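Local structure of chromatin structure-remodeling complex subunit RSC2 (Saccharomyces cerevisiae, 4BB7) at residues Gly58-Asn63 with His95-Leu100; Gly30-Leu35 with Val46-Arg51; Val77-Tyr82 with Gly218-Ser223; Arg69-Val74 with Pro172-His177. The protein serves as a subunit of the RSC chromatin-remodelling complex, which repositions nucleosomes in transcription regulation, and contributes its BAH domain, a histone H3 binding module. All blocks are in the same frame, centred on the assembly; numbering follows the deposited sequence.

Contact 1 of 4, residues Gly58-Asn63 with His95-Leu100; sequences GKQWLN and HLVSNL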
loop_
_atom_site.group_PDB
_atom_site.type_symbol
_atom_site.label_atom_id
_atom_site.label_comp_id
_atom_site.label_asym_id
_atom_site.label_seq_id
_atom_site.Cartn_x
_atom_site.Cartn_y
_atom_site.Cartn_z
ATOM N N GLY A 58 -8.338 -12.951 1.755
ATOM C CA GLY A 58 -7.637 -14.035 2.421
ATOM C C GLY A 58 -6.140 -14.103 2.178
ATOM O O GLY A 58 -5.419 -14.749 2.937
ATOM N N LYS A 59 -5.666 -13.452 1.119
ATOM C CA LYS A 59 -4.233 -13.407 0.847
ATOM C C LYS A 59 -3.490 -12.776 2.018
ATOM O O LYS A 59 -4.010 -11.884 2.691
ATOM C CB LYS A 59 -3.936 -12.628 -0.436
ATOM C CG LYS A 59 -4.541 -13.230 -1.688
ATOM C CD LYS A 59 -4.028 -12.532 -2.938
ATOM C CE LYS A 59 -4.188 -11.024 -2.840
ATOM N NZ LYS A 59 -3.750 -10.338 -4.087
ATOM N N GLN A 60 -2.271 -13.239 2.260
ATOM C CA GLN A 60 -1.470 -12.717 3.359
ATOM C C GLN A 60 -0.361 -11.796 2.864
ATOM O O GLN A 60 0.376 -12.129 1.937
ATOM C CB GLN A 60 -0.902 -13.865 4.186
ATOM C CG GLN A 60 -1.983 -14.770 4.746
ATOM C CD GLN A 60 -1.423 -16.053 5.300
ATOM O OE1 GLN A 60 -0.303 -16.445 4.972
ATOM N NE2 GLN A 60 -2.195 -16.719 6.148
ATOM N N TRP A 61 -0.255 -10.633 3.495
ATOM C CA TRP A 61 0.680 -9.600 3.075
ATOM C C TRP A 61 1.707 -9.272 4.155
ATOM O O TRP A 61 1.568 -9.666 5.314
ATOM C CB TRP A 61 -0.081 -8.324 2.715
ATOM C CG TRP A 61 -0.790 -8.369 1.401
ATOM C CD1 TRP A 61 -1.958 -9.016 1.119
ATOM C CD2 TRP A 61 -0.389 -7.715 0.190
ATOM N NE1 TRP A 61 -2.307 -8.813 -0.195
ATOM C CE2 TRP A 61 -1.362 -8.015 -0.788
ATOM C CE3 TRP A 61 0.695 -6.906 -0.163
ATOM C CZ2 TRP A 61 -1.278 -7.539 -2.096
ATOM C CZ3 TRP A 61 0.779 -6.437 -1.459
ATOM C CH2 TRP A 61 -0.203 -6.755 -2.412
ATOM N N LEU A 62 2.734 -8.531 3.759
ATOM C CA LEU A 62 3.757 -8.075 4.685
ATOM C C LEU A 62 4.310 -6.731 4.232
ATOM O O LEU A 62 4.208 -6.364 3.060
ATOM C CB LEU A 62 4.882 -9.107 4.793
ATOM C CG LEU A 62 5.633 -9.493 3.516
ATOM C CD1 LEU A 62 6.674 -8.437 3.158
ATOM C CD2 LEU A 62 6.296 -10.853 3.684
ATOM N N ASN A 63 4.891 -5.995 5.171
ATOM C CA ASN A 63 5.573 -4.758 4.840
ATOM C C ASN A 63 7.047 -4.831 5.219
ATOM O O ASN A 63 7.399 -4.908 6.401
ATOM C CB ASN A 63 4.897 -3.571 5.523
ATOM C CG ASN A 63 5.557 -2.255 5.178
ATOM O OD1 ASN A 63 6.554 -1.873 5.789
ATOM N ND2 ASN A 63 5.010 -1.557 4.189
ATOM N N HIS A 95 4.382 -6.661 0.204
ATOM C CA HIS A 95 4.502 -7.838 -0.642
ATOM C C HIS A 95 3.455 -8.888 -0.282
ATOM O O HIS A 95 2.987 -8.947 0.856
ATOM C CB HIS A 95 5.880 -8.478 -0.486
ATOM C CG HIS A 95 7.022 -7.577 -0.833
ATOM N ND1 HIS A 95 7.783 -7.749 -1.968
ATOM C CD2 HIS A 95 7.559 -6.522 -0.174
ATOM C CE1 HIS A 95 8.730 -6.828 -2.004
ATOM N NE2 HIS A 95 8.617 -6.071 -0.926
ATOM N N LEU A 96 3.093 -9.715 -1.257
ATOM C CA LEU A 96 2.399 -10.964 -0.974
ATOM C C LEU A 96 3.417 -11.897 -0.328
ATOM O O LEU A 96 4.527 -12.043 -0.839
ATOM C CB LEU A 96 1.869 -11.590 -2.266
ATOM C CG LEU A 96 0.833 -10.785 -3.053
ATOM C CD1 LEU A 96 0.526 -11.438 -4.393
ATOM C CD2 LEU A 96 -0.438 -10.619 -2.237
ATOM N N VAL A 97 3.053 -12.519 0.790
ATOM C CA VAL A 97 3.995 -13.374 1.516
ATOM C C VAL A 97 4.514 -14.518 0.646
ATOM O O VAL A 97 5.516 -15.164 0.971
ATOM C CB VAL A 97 3.396 -13.930 2.824
ATOM C CG1 VAL A 97 2.942 -12.791 3.725
ATOM C CG2 VAL A 97 2.248 -14.876 2.528
ATOM N N SER A 98 3.837 -14.756 -0.470
ATOM C CA SER A 98 4.301 -15.737 -1.441
ATOM C C SER A 98 5.619 -15.299 -2.093
ATOM O O SER A 98 6.310 -16.106 -2.715
ATOM C CB SER A 98 3.225 -15.984 -2.499
ATOM O OG SER A 98 2.647 -14.760 -2.919
ATOM N N ASN A 99 5.968 -14.023 -1.940
ATOM C CA ASN A 99 7.219 -13.500 -2.483
ATOM C C ASN A 99 8.450 -13.947 -1.697
ATOM O O ASN A 99 9.553 -13.995 -2.240
ATOM C CB ASN A 99 7.192 -11.969 -2.558
ATOM C CG ASN A 99 6.176 -11.446 -3.554
ATOM O OD1 ASN A 99 5.726 -12.174 -4.440
ATOM N ND2 ASN A 99 5.814 -10.173 -3.418
ATOM N N LEU A 100 8.262 -14.258 -0.417
ATOM C CA LEU A 100 9.363 -14.711 0.429
ATOM C C LEU A 100 10.005 -15.960 -0.156
ATOM O O LEU A 100 9.328 -16.960 -0.398
ATOM C CB LEU A 100 8.873 -15.005 1.849
ATOM C CG LEU A 100 8.420 -13.835 2.719
ATOM C CD1 LEU A 100 7.645 -14.343 3.921
ATOM C CD2 LEU A 100 9.614 -12.986 3.156
HETATM O O HOH W 1 0.560 -14.336 0.074
#

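Contact 2 of 4, residues Gly30-Leu35 with Val46-Arg51; sequences GDWALL and VGQIFR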
loop_
_atom_site.group_PDB
_atom_site.type_symbol
_atom_site.label_atom_id
_atom_site.label_comp_id
_atom_site.label_asym_id
_atom_site.label_seq_id
_atom_site.Cartn_x
_atom_site.Cartn_y
_atom_site.Cartn_z
ATOM N N GLY A 30 10.244 -8.281 12.354
ATOM C CA GLY A 30 11.591 -8.072 12.847
ATOM C C GLY A 30 12.560 -9.042 12.206
ATOM O O GLY A 30 13.766 -8.982 12.448
ATOM N N ASP A 31 12.020 -9.937 11.381
ATOM C CA ASP A 31 12.818 -10.953 10.703
ATOM C C ASP A 31 13.494 -10.418 9.448
ATOM O O ASP A 31 12.898 -9.652 8.689
ATOM C CB ASP A 31 11.937 -12.141 10.316
ATOM C CG ASP A 31 12.334 -13.416 11.023
ATOM O OD1 ASP A 31 13.440 -13.455 11.602
ATOM O OD2 ASP A 31 11.541 -14.381 10.989
ATOM N N TRP A 32 14.737 -10.832 9.229
ATOM C CA TRP A 32 15.428 -10.539 7.979
ATOM C C TRP A 32 15.148 -11.652 6.975
ATOM O O TRP A 32 15.279 -12.833 7.297
ATOM C CB TRP A 32 16.934 -10.416 8.211
ATOM C CG TRP A 32 17.316 -9.339 9.178
ATOM C CD1 TRP A 32 17.587 -9.489 10.507
ATOM C CD2 TRP A 32 17.479 -7.944 8.891
ATOM N NE1 TRP A 32 17.907 -8.275 11.068
ATOM C CE2 TRP A 32 17.848 -7.310 10.096
ATOM C CE3 TRP A 32 17.348 -7.171 7.735
ATOM C CZ2 TRP A 32 18.085 -5.938 10.177
ATOM C CZ3 TRP A 32 17.589 -5.806 7.818
ATOM C CH2 TRP A 32 17.953 -5.206 9.031
ATOM N N ALA A 33 14.758 -11.288 5.759
ATOM C CA ALA A 33 14.460 -12.301 4.751
ATOM C C ALA A 33 14.753 -11.855 3.324
ATOM O O ALA A 33 15.136 -10.709 3.075
ATOM C CB ALA A 33 13.016 -12.771 4.874
ATOM N N LEU A 34 14.568 -12.786 2.394
ATOM C CA LEU A 34 14.790 -12.536 0.980
ATOM C C LEU A 34 13.456 -12.522 0.233
ATOM O O LEU A 34 12.618 -13.415 0.406
ATOM C CB LEU A 34 15.707 -13.610 0.396
ATOM C CG LEU A 34 16.961 -13.935 1.209
ATOM C CD1 LEU A 34 17.643 -15.195 0.683
ATOM C CD2 LEU A 34 17.923 -12.756 1.211
ATOM N N LEU A 35 13.260 -11.505 -0.596
ATOM C CA LEU A 35 12.032 -11.386 -1.369
ATOM C C LEU A 35 12.335 -11.501 -2.853
ATOM O O LEU A 35 13.354 -10.993 -3.324
ATOM C CB LEU A 35 11.330 -10.061 -1.062
ATOM C CG LEU A 35 10.703 -9.980 0.332
ATOM C CD1 LEU A 35 10.579 -8.541 0.807
ATOM C CD2 LEU A 35 9.350 -10.686 0.354
ATOM N N VAL A 46 16.890 -7.941 -0.275
ATOM C CA VAL A 46 17.080 -8.136 1.150
ATOM C C VAL A 46 16.176 -7.169 1.903
ATOM O O VAL A 46 16.211 -5.964 1.663
ATOM C CB VAL A 46 18.536 -7.923 1.570
ATOM C CG1 VAL A 46 18.700 -8.232 3.048
ATOM C CG2 VAL A 46 19.455 -8.802 0.739
ATOM N N GLY A 47 15.353 -7.703 2.800
ATOM C CA GLY A 47 14.423 -6.888 3.556
ATOM C C GLY A 47 14.180 -7.397 4.964
ATOM O O GLY A 47 14.549 -8.521 5.304
ATOM N N GLN A 48 13.568 -6.554 5.790
ATOM C CA GLN A 48 13.169 -6.948 7.136
ATOM C C GLN A 48 11.667 -6.747 7.312
ATOM O O GLN A 48 11.133 -5.698 6.958
ATOM C CB GLN A 48 13.934 -6.146 8.190
ATOM C CG GLN A 48 13.553 -6.506 9.622
ATOM C CD GLN A 48 14.375 -5.767 10.660
ATOM O OE1 GLN A 48 14.845 -4.655 10.425
ATOM N NE2 GLN A 48 14.551 -6.387 11.819
ATOM N N ILE A 49 10.990 -7.751 7.859
ATOM C CA ILE A 49 9.540 -7.690 8.026
ATOM C C ILE A 49 9.084 -6.736 9.138
ATOM O O ILE A 49 9.353 -6.961 10.315
ATOM C CB ILE A 49 8.958 -9.085 8.283
ATOM C CG1 ILE A 49 9.318 -10.018 7.124
ATOM C CG2 ILE A 49 7.451 -9.005 8.467
ATOM C CD1 ILE A 49 9.036 -11.478 7.398
ATOM N N PHE A 50 8.385 -5.673 8.754
ATOM C CA PHE A 50 7.880 -4.703 9.724
ATOM C C PHE A 50 6.453 -4.997 10.186
ATOM O O PHE A 50 6.076 -4.640 11.302
ATOM C CB PHE A 50 7.962 -3.281 9.166
ATOM C CG PHE A 50 9.266 -2.594 9.438
ATOM C CD1 PHE A 50 10.435 -3.019 8.820
ATOM C CD2 PHE A 50 9.324 -1.511 10.304
ATOM C CE1 PHE A 50 11.641 -2.379 9.068
ATOM C CE2 PHE A 50 10.523 -0.869 10.556
ATOM C CZ PHE A 50 11.683 -1.304 9.937
ATOM N N ARG A 51 5.655 -5.629 9.330
ATOM C CA ARG A 51 4.301 -6.011 9.721
ATOM C C ARG A 51 3.671 -7.013 8.755
ATOM O O ARG A 51 4.073 -7.112 7.597
ATOM C CB ARG A 51 3.403 -4.777 9.885
ATOM C CG ARG A 51 2.789 -4.274 8.598
ATOM C CD ARG A 51 1.862 -3.094 8.845
ATOM N NE ARG A 51 1.138 -2.710 7.635
ATOM C CZ ARG A 51 1.576 -1.820 6.750
ATOM N NH1 ARG A 51 2.743 -1.214 6.940
ATOM N NH2 ARG A 51 0.848 -1.538 5.673
#

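Contact 3 of 4, residues Val77-Tyr82 with Gly218-Ser223; sequences VDRLFY and GEYATS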
loop_
_atom_site.group_PDB
_atom_site.type_symbol
_atom_site.label_atom_id
_atom_site.label_comp_id
_atom_site.label_asym_id
_atom_site.label_seq_id
_atom_site.Cartn_x
_atom_site.Cartn_y
_atom_site.Cartn_z
ATOM N N VAL A 77 32.584 6.143 -8.461
ATOM C CA VAL A 77 33.164 4.965 -9.088
ATOM C C VAL A 77 34.252 4.335 -8.219
ATOM O O VAL A 77 34.574 3.154 -8.367
ATOM C CB VAL A 77 33.751 5.316 -10.462
ATOM C CG1 VAL A 77 34.971 6.213 -10.298
ATOM C CG2 VAL A 77 34.109 4.059 -11.224
ATOM N N ASP A 78 34.818 5.121 -7.310
ATOM C CA ASP A 78 35.908 4.626 -6.479
ATOM C C ASP A 78 35.436 4.194 -5.093
ATOM O O ASP A 78 36.251 4.020 -4.183
ATOM C CB ASP A 78 37.032 5.663 -6.368
ATOM C CG ASP A 78 36.590 6.934 -5.676
ATOM O OD1 ASP A 78 35.447 7.379 -5.913
ATOM O OD2 ASP A 78 37.387 7.489 -4.887
ATOM N N ARG A 79 34.125 4.016 -4.933
ATOM C CA ARG A 79 33.590 3.553 -3.658
ATOM C C ARG A 79 33.898 2.075 -3.408
ATOM O O ARG A 79 33.854 1.251 -4.323
ATOM C CB ARG A 79 32.082 3.814 -3.556
ATOM C CG ARG A 79 31.513 3.496 -2.177
ATOM C CD ARG A 79 30.202 4.222 -1.894
ATOM N NE ARG A 79 29.702 3.933 -0.550
ATOM C CZ ARG A 79 29.737 4.788 0.468
ATOM N NH1 ARG A 79 30.241 6.005 0.304
ATOM N NH2 ARG A 79 29.264 4.429 1.655
ATOM N N LEU A 80 34.221 1.748 -2.161
ATOM C CA LEU A 80 34.515 0.374 -1.776
ATOM C C LEU A 80 33.363 -0.212 -0.965
ATOM O O LEU A 80 32.585 0.525 -0.356
ATOM C CB LEU A 80 35.807 0.314 -0.962
ATOM C CG LEU A 80 37.070 0.738 -1.707
ATOM C CD1 LEU A 80 38.260 0.822 -0.762
ATOM C CD2 LEU A 80 37.343 -0.222 -2.858
ATOM N N PHE A 81 33.264 -1.536 -0.960
ATOM C CA PHE A 81 32.173 -2.224 -0.278
ATOM C C PHE A 81 32.670 -3.490 0.397
ATOM O O PHE A 81 33.627 -4.108 -0.061
ATOM C CB PHE A 81 31.070 -2.600 -1.272
ATOM C CG PHE A 81 30.466 -1.429 -1.987
ATOM C CD1 PHE A 81 29.436 -0.703 -1.410
ATOM C CD2 PHE A 81 30.917 -1.061 -3.244
ATOM C CE1 PHE A 81 28.874 0.372 -2.067
ATOM C CE2 PHE A 81 30.357 0.013 -3.910
ATOM C CZ PHE A 81 29.332 0.732 -3.321
ATOM N N TYR A 82 32.017 -3.880 1.484
ATOM C CA TYR A 82 32.326 -5.151 2.123
ATOM C C TYR A 82 31.739 -6.280 1.291
ATOM O O TYR A 82 30.835 -6.060 0.483
ATOM C CB TYR A 82 31.759 -5.201 3.543
ATOM C CG TYR A 82 32.248 -4.076 4.425
ATOM C CD1 TYR A 82 33.512 -4.117 5.001
ATOM C CD2 TYR A 82 31.450 -2.968 4.674
ATOM C CE1 TYR A 82 33.965 -3.087 5.807
ATOM C CE2 TYR A 82 31.892 -1.934 5.478
ATOM C CZ TYR A 82 33.149 -1.998 6.040
ATOM O OH TYR A 82 33.590 -0.968 6.834
ATOM N N GLY A 218 36.854 4.440 5.527
ATOM C CA GLY A 218 37.428 3.690 4.424
ATOM C C GLY A 218 36.425 3.518 3.297
ATOM O O GLY A 218 36.139 2.398 2.873
ATOM N N GLU A 219 35.885 4.632 2.814
ATOM C CA GLU A 219 34.823 4.587 1.815
ATOM C C GLU A 219 35.356 4.492 0.388
ATOM O O GLU A 219 34.743 3.844 -0.468
ATOM C CB GLU A 219 33.891 5.799 1.954
ATOM C CG GLU A 219 33.274 5.944 3.336
ATOM C CD GLU A 219 32.230 7.045 3.404
ATOM O OE1 GLU A 219 31.163 6.887 2.777
ATOM O OE2 GLU A 219 32.471 8.062 4.087
ATOM N N TYR A 220 36.503 5.124 0.141
ATOM C CA TYR A 220 36.997 5.291 -1.223
ATOM C C TYR A 220 38.424 4.783 -1.436
ATOM O O TYR A 220 39.277 4.888 -0.554
ATOM C CB TYR A 220 36.869 6.755 -1.648
ATOM C CG TYR A 220 35.508 7.339 -1.340
ATOM C CD1 TYR A 220 34.392 6.964 -2.078
ATOM C CD2 TYR A 220 35.333 8.256 -0.305
ATOM C CE1 TYR A 220 33.146 7.483 -1.802
ATOM C CE2 TYR A 220 34.081 8.787 -0.024
ATOM C CZ TYR A 220 32.992 8.392 -0.778
ATOM O OH TYR A 220 31.738 8.900 -0.518
ATOM N N ALA A 221 38.668 4.238 -2.624
ATOM C CA ALA A 221 39.933 3.587 -2.949
ATOM C C ALA A 221 41.064 4.577 -3.240
ATOM O O ALA A 221 42.229 4.191 -3.314
ATOM C CB ALA A 221 39.745 2.642 -4.131
ATOM N N THR A 222 40.714 5.848 -3.399
ATOM C CA THR A 222 41.678 6.860 -3.808
ATOM C C THR A 222 42.096 7.755 -2.652
ATOM O O THR A 222 42.913 8.659 -2.820
ATOM C CB THR A 222 41.108 7.741 -4.925
ATOM O OG1 THR A 222 39.897 8.356 -4.471
ATOM C CG2 THR A 222 40.805 6.906 -6.154
ATOM N N SER A 223 41.524 7.506 -1.479
ATOM C CA SER A 223 41.848 8.283 -0.289
ATOM C C SER A 223 43.269 7.981 0.165
ATOM O O SER A 223 43.735 6.851 0.051
ATOM C CB SER A 223 40.872 7.954 0.840
ATOM O OG SER A 223 39.532 8.205 0.451
#

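Contact 4 of 4, residues Arg69-Val74 with Pro172-His177; sequences RPEQTV and PSPIRH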
loop_
_atom_site.group_PDB
_atom_site.type_symbol
_atom_site.label_atom_id
_atom_site.label_comp_id
_atom_site.label_asym_id
_atom_site.label_seq_id
_atom_site.Cartn_x
_atom_site.Cartn_y
_atom_site.Cartn_z
ATOM N N ARG A 69 21.657 -3.568 -2.660
ATOM C CA ARG A 69 23.016 -4.052 -2.832
ATOM C C ARG A 69 23.765 -2.966 -3.594
ATOM O O ARG A 69 23.139 -2.110 -4.218
ATOM C CB ARG A 69 23.034 -5.359 -3.623
ATOM C CG ARG A 69 22.104 -6.438 -3.097
ATOM C CD ARG A 69 22.164 -7.659 -4.000
ATOM N NE ARG A 69 21.171 -8.672 -3.657
ATOM C CZ ARG A 69 21.446 -9.803 -3.016
ATOM N NH1 ARG A 69 22.689 -10.069 -2.638
ATOM N NH2 ARG A 69 20.480 -10.670 -2.754
ATOM N N PRO A 70 25.107 -2.994 -3.546
ATOM C CA PRO A 70 25.926 -1.953 -4.180
ATOM C C PRO A 70 25.532 -1.678 -5.633
ATOM O O PRO A 70 25.337 -0.521 -6.013
ATOM C CB PRO A 70 27.337 -2.543 -4.121
ATOM C CG PRO A 70 27.313 -3.443 -2.925
ATOM C CD PRO A 70 25.931 -4.029 -2.893
ATOM N N GLU A 71 25.416 -2.732 -6.433
ATOM C CA GLU A 71 25.094 -2.582 -7.850
ATOM C C GLU A 71 23.768 -1.860 -8.062
ATOM O O GLU A 71 23.461 -1.423 -9.171
ATOM C CB GLU A 71 25.051 -3.945 -8.541
ATOM C CG GLU A 71 24.021 -4.906 -7.961
ATOM C CD GLU A 71 24.601 -5.837 -6.903
ATOM O OE1 GLU A 71 25.636 -5.490 -6.291
ATOM O OE2 GLU A 71 24.020 -6.925 -6.689
ATOM N N GLN A 72 22.987 -1.733 -6.996
ATOM C CA GLN A 72 21.664 -1.130 -7.091
ATOM C C GLN A 72 21.648 0.341 -6.683
ATOM O O GLN A 72 20.594 0.976 -6.680
ATOM C CB GLN A 72 20.657 -1.923 -6.253
ATOM C CG GLN A 72 20.342 -3.307 -6.809
ATOM C CD GLN A 72 19.554 -4.167 -5.840
ATOM O OE1 GLN A 72 19.700 -4.050 -4.620
ATOM N NE2 GLN A 72 18.713 -5.040 -6.380
ATOM N N THR A 73 22.814 0.885 -6.347
ATOM C CA THR A 73 22.890 2.275 -5.896
ATOM C C THR A 73 23.678 3.177 -6.844
ATOM O O THR A 73 24.384 2.711 -7.742
ATOM C CB THR A 73 23.519 2.389 -4.491
ATOM O OG1 THR A 73 24.813 1.773 -4.495
ATOM C CG2 THR A 73 22.640 1.721 -3.445
ATOM N N VAL A 74 23.542 4.479 -6.632
ATOM C CA VAL A 74 24.355 5.460 -7.329
ATOM C C VAL A 74 25.474 5.906 -6.393
ATOM O O VAL A 74 25.213 6.373 -5.280
ATOM C CB VAL A 74 23.516 6.678 -7.751
ATOM C CG1 VAL A 74 24.397 7.736 -8.384
ATOM C CG2 VAL A 74 22.411 6.249 -8.708
ATOM N N PRO A 172 36.173 -3.351 -4.810
ATOM C CA PRO A 172 35.818 -2.312 -5.779
ATOM C C PRO A 172 34.406 -2.518 -6.317
ATOM O O PRO A 172 33.919 -3.651 -6.373
ATOM C CB PRO A 172 36.841 -2.517 -6.897
ATOM C CG PRO A 172 37.204 -3.963 -6.805
ATOM C CD PRO A 172 37.201 -4.267 -5.335
ATOM N N SER A 173 33.765 -1.422 -6.711
ATOM C CA SER A 173 32.384 -1.446 -7.173
ATOM C C SER A 173 32.156 -2.479 -8.264
ATOM O O SER A 173 32.962 -2.604 -9.186
ATOM C CB SER A 173 31.974 -0.068 -7.689
ATOM O OG SER A 173 30.672 -0.108 -8.246
ATOM N N PRO A 174 31.041 -3.217 -8.164
ATOM C CA PRO A 174 30.659 -4.216 -9.164
ATOM C C PRO A 174 30.162 -3.567 -10.458
ATOM O O PRO A 174 30.073 -4.248 -11.476
ATOM C CB PRO A 174 29.518 -4.970 -8.477
ATOM C CG PRO A 174 28.917 -3.971 -7.562
ATOM C CD PRO A 174 30.062 -3.127 -7.069
ATOM N N ILE A 175 29.850 -2.273 -10.421
ATOM C CA ILE A 175 29.384 -1.570 -11.618
ATOM C C ILE A 175 30.351 -0.478 -12.064
ATOM O O ILE A 175 29.981 0.429 -12.808
ATOM C CB ILE A 175 27.968 -0.960 -11.434
ATOM C CG1 ILE A 175 27.936 0.007 -10.247
ATOM C CG2 ILE A 175 26.921 -2.060 -11.268
ATOM C CD1 ILE A 175 26.581 0.648 -10.026
ATOM N N ARG A 176 31.594 -0.568 -11.612
ATOM C CA ARG A 176 32.612 0.382 -12.036
ATOM C C ARG A 176 32.695 0.406 -13.559
ATOM O O ARG A 176 33.021 1.434 -14.154
ATOM C CB ARG A 176 33.971 0.013 -11.436
ATOM C CG ARG A 176 34.356 -1.436 -11.666
ATOM C CD ARG A 176 35.733 -1.753 -11.116
ATOM N NE ARG A 176 35.965 -3.193 -11.073
ATOM C CZ ARG A 176 37.124 -3.756 -10.751
ATOM N NH1 ARG A 176 38.170 -2.998 -10.449
ATOM N NH2 ARG A 176 37.240 -5.079 -10.741
ATOM N N HIS A 177 32.380 -0.729 -14.182
ATOM C CA HIS A 177 32.482 -0.863 -15.632
ATOM C C HIS A 177 31.450 -0.025 -16.374
ATOM O O HIS A 177 31.449 0.019 -17.602
ATOM C CB HIS A 177 32.364 -2.330 -16.053
ATOM C CG HIS A 177 30.979 -2.888 -15.936
ATOM N ND1 HIS A 177 30.295 -2.941 -14.741
ATOM C CD2 HIS A 177 30.154 -3.427 -16.864
ATOM C CE1 HIS A 177 29.108 -3.486 -14.939
ATOM N NE2 HIS A 177 28.997 -3.790 -16.219
#

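Contact 1 of 4, residues Gly58-Asn63 with His95-Leu100
Strand 87-96 ends against the start of strand 60-68 as an antiparallel edge pair, and the indole of Trp61 covers its last residue. Followed outward, Trp61 CB lies 3.6 Å from His95 O, with CG anti to the carbonyl carbon (chi1 -75°). On the ring, CE3 comes 3.2 Å from the same His95 O, and Leu96 CD2 lies over one face, toward its rim. Farther out, Trp61 CZ3 is 3.8 Å from His95 C, and Trp61 CH2 ends 3.9 Å from Leu96 CD2. Leu96 CG lies 4.2 Å from the centroid of the Trp61 six-membered ring and 18° off its normal, a CH-pi contact between side chains pointing the same way. An alanine in place of Trp61 would remove this face and would probably leave Leu96 without its aromatic support. The backbone fixes the register: Leu62 N donates to His95 O and His95 N to Leu62 O, both at 2.9 Å. Val97 N reaches Gln60 O almost straight (176°), already within the 3-10 turn 97-99, and a water also donates to Gln60 O. On the face holding Leu62 and His95, Leu62 CD2 meets Leu100 CD1 tip to tip at 3.7 Å. The Trp61 ring meets that of Trp53 of strand 45-54, their planes slightly inclined, His95 NE2 bonds to Trp66, and Leu100 packs on Ala33 and Leu35 of strand 32-35.

Contact 2 of 4, residues Gly30-Leu35 with Val46-Arg51
Strands 32-35 and 45-54 form an antiparallel beta hairpin in the six-stranded sheet of the BAH domain, and the first shell is its backbone ladder. Ala33 and Gly47 are a hydrogen-bonded pair: Ala33 N donates to Gly47 O at 2.8 Å and Gly47 N to Ala33 O at 3.0 Å, both nearly along the C=O axis. The ladder runs on through Ile49 N to Asp31 O, and Gly30 N closes it on Ile49 O at 2.6 Å. Beside the backbone, Trp32 and Gln48 share one face of the sheet. Gln48, extended with CG anti to its backbone N (chi1 180°), lays its amide over the indole, the two planes 19° apart, and its CB is 3.9 Å from the centroid of the Trp32 six-membered ring. Tyr105 and Tyr67 meet Trp32 edge-to-face from the flanking strands, and Gln48 touches Pro150. What fixes the amide's rotation is Gln48 NE2, bonded at 2.8 Å to Gly30 O from 53° above that carbonyl's plane.

Contact 3 of 4, residues Val77-Tyr82 with Gly218-Ser223
A single backbone bridge, Arg79 to Tyr220, ties the approach to strand 80-82, which pairs with strand 166-172, to the loop between strands 206-207 and 230-231, where Tyr220 to Ser223 make a type I beta turn. Leu80 N donates to Glu219 O at 2.7 Å, and Ala221 N to Asp78 O at 2.9 Å, nearly along the C=O axis. Around this bridge the flat groups are set at contrasting angles. Arg79 and Glu219 run side by side and point the same way, yet the guanidinium and carboxylate planes stand 89° apart. Arg79 NH1 meets Glu219 OE1 at 2.8 Å from somewhat above the carboxylate plane, and NH2 adds a weak second bond to this salt bridge. The Tyr220 ring is turned 75° from the same guanidinium, with its OH at the guanidinium edge. Asp78 behaves oppositely, its carboxylate only 18° from the plane of the Tyr220 ring. Farther round, Arg79 makes a cation-pi contact with Phe139 and Tyr220 one with Arg76. Leu80 points toward 218-223, its CD2 3.9 Å from Ala221 CB. The Thr222 side chain crosses that of Asp78 at about a right angle, and Thr222 OG1 donates to the anti lone pair of Asp78 OD2 at 2.7 Å.

Contact 4 of 4, residues Arg69-Val74 with Pro172-His177
The loops that follow strands 60-68 and 166-172 meet here by side-chain packing; no hydrogen bond joins 69-74 directly to 172-177, and only 200 Å² is buried in all. His75 is the polar link, bonding Thr73 OG1 through ND1 and Ser173 OG through NE2. The closely packed part is marked by burial: Ile175, pointing at the 3-10 turn 70-72, is buried, with Val206 also packed on it. Its CG2 branch reaches Glu71 CB at 3.8 Å, while Ile175 CD1, carried on CG1 in the crowded position between backbone N and carbonyl carbon (chi1 58°), lies 3.8 Å from Thr73 O. Replacing Ile175 by an alanine would remove both branches and would probably loosen the hold of the 172-177 loop on Glu71 and Thr73. The solvent side is formed by Pro174, an exposed residue: its CG touches Pro70 CB at 4.0 Å and Glu71 OE1 at 3.8 Å, crossing the glutamate at about a right angle. The charge of Glu71 is directed to another partner, OE2 forming a salt bridge with Lys43. Each loop is braced internally. Pro70 O accepts from both Thr73 N and Thr73 OG1, and Arg69 N donates to Gln72 OE1. Ile175 N donates to Ser173 OG at 3.2 Å, which defines an ST turn within the type I beta turn Ser173 to Arg176, packed through Pro174 and Ile175 on the 3-10 segment 70-72.

Overall arrangement
The four contacts fall into two touching pairs. Contacts 1 and 2, with centres about 11 Å apart, belong to neighbouring strands of one sheet: Asn63 O and Phe50 N lie 2.7 Å apart and Asn63 N and Arg51 O 2.8 Å, probable hydrogen bonds at a classic beta bulge where Phe50 and Arg51 both face Asn63. Contacts 3 and 4, also about 11 Å between centres, meet where Phe81 CD1 packs on Pro70 CG at 3.8 Å. Contact 3 lies across the chain's centre from contacts 1 and 2, and contact 4 across it from contact 2; contacts 1 and 3 are about 37 Å apart between centres. Contact 4 bridges the pairs most directly, since Arg69 NH2 reaches Val46 CG2 of contact 2 at 4.1 Å.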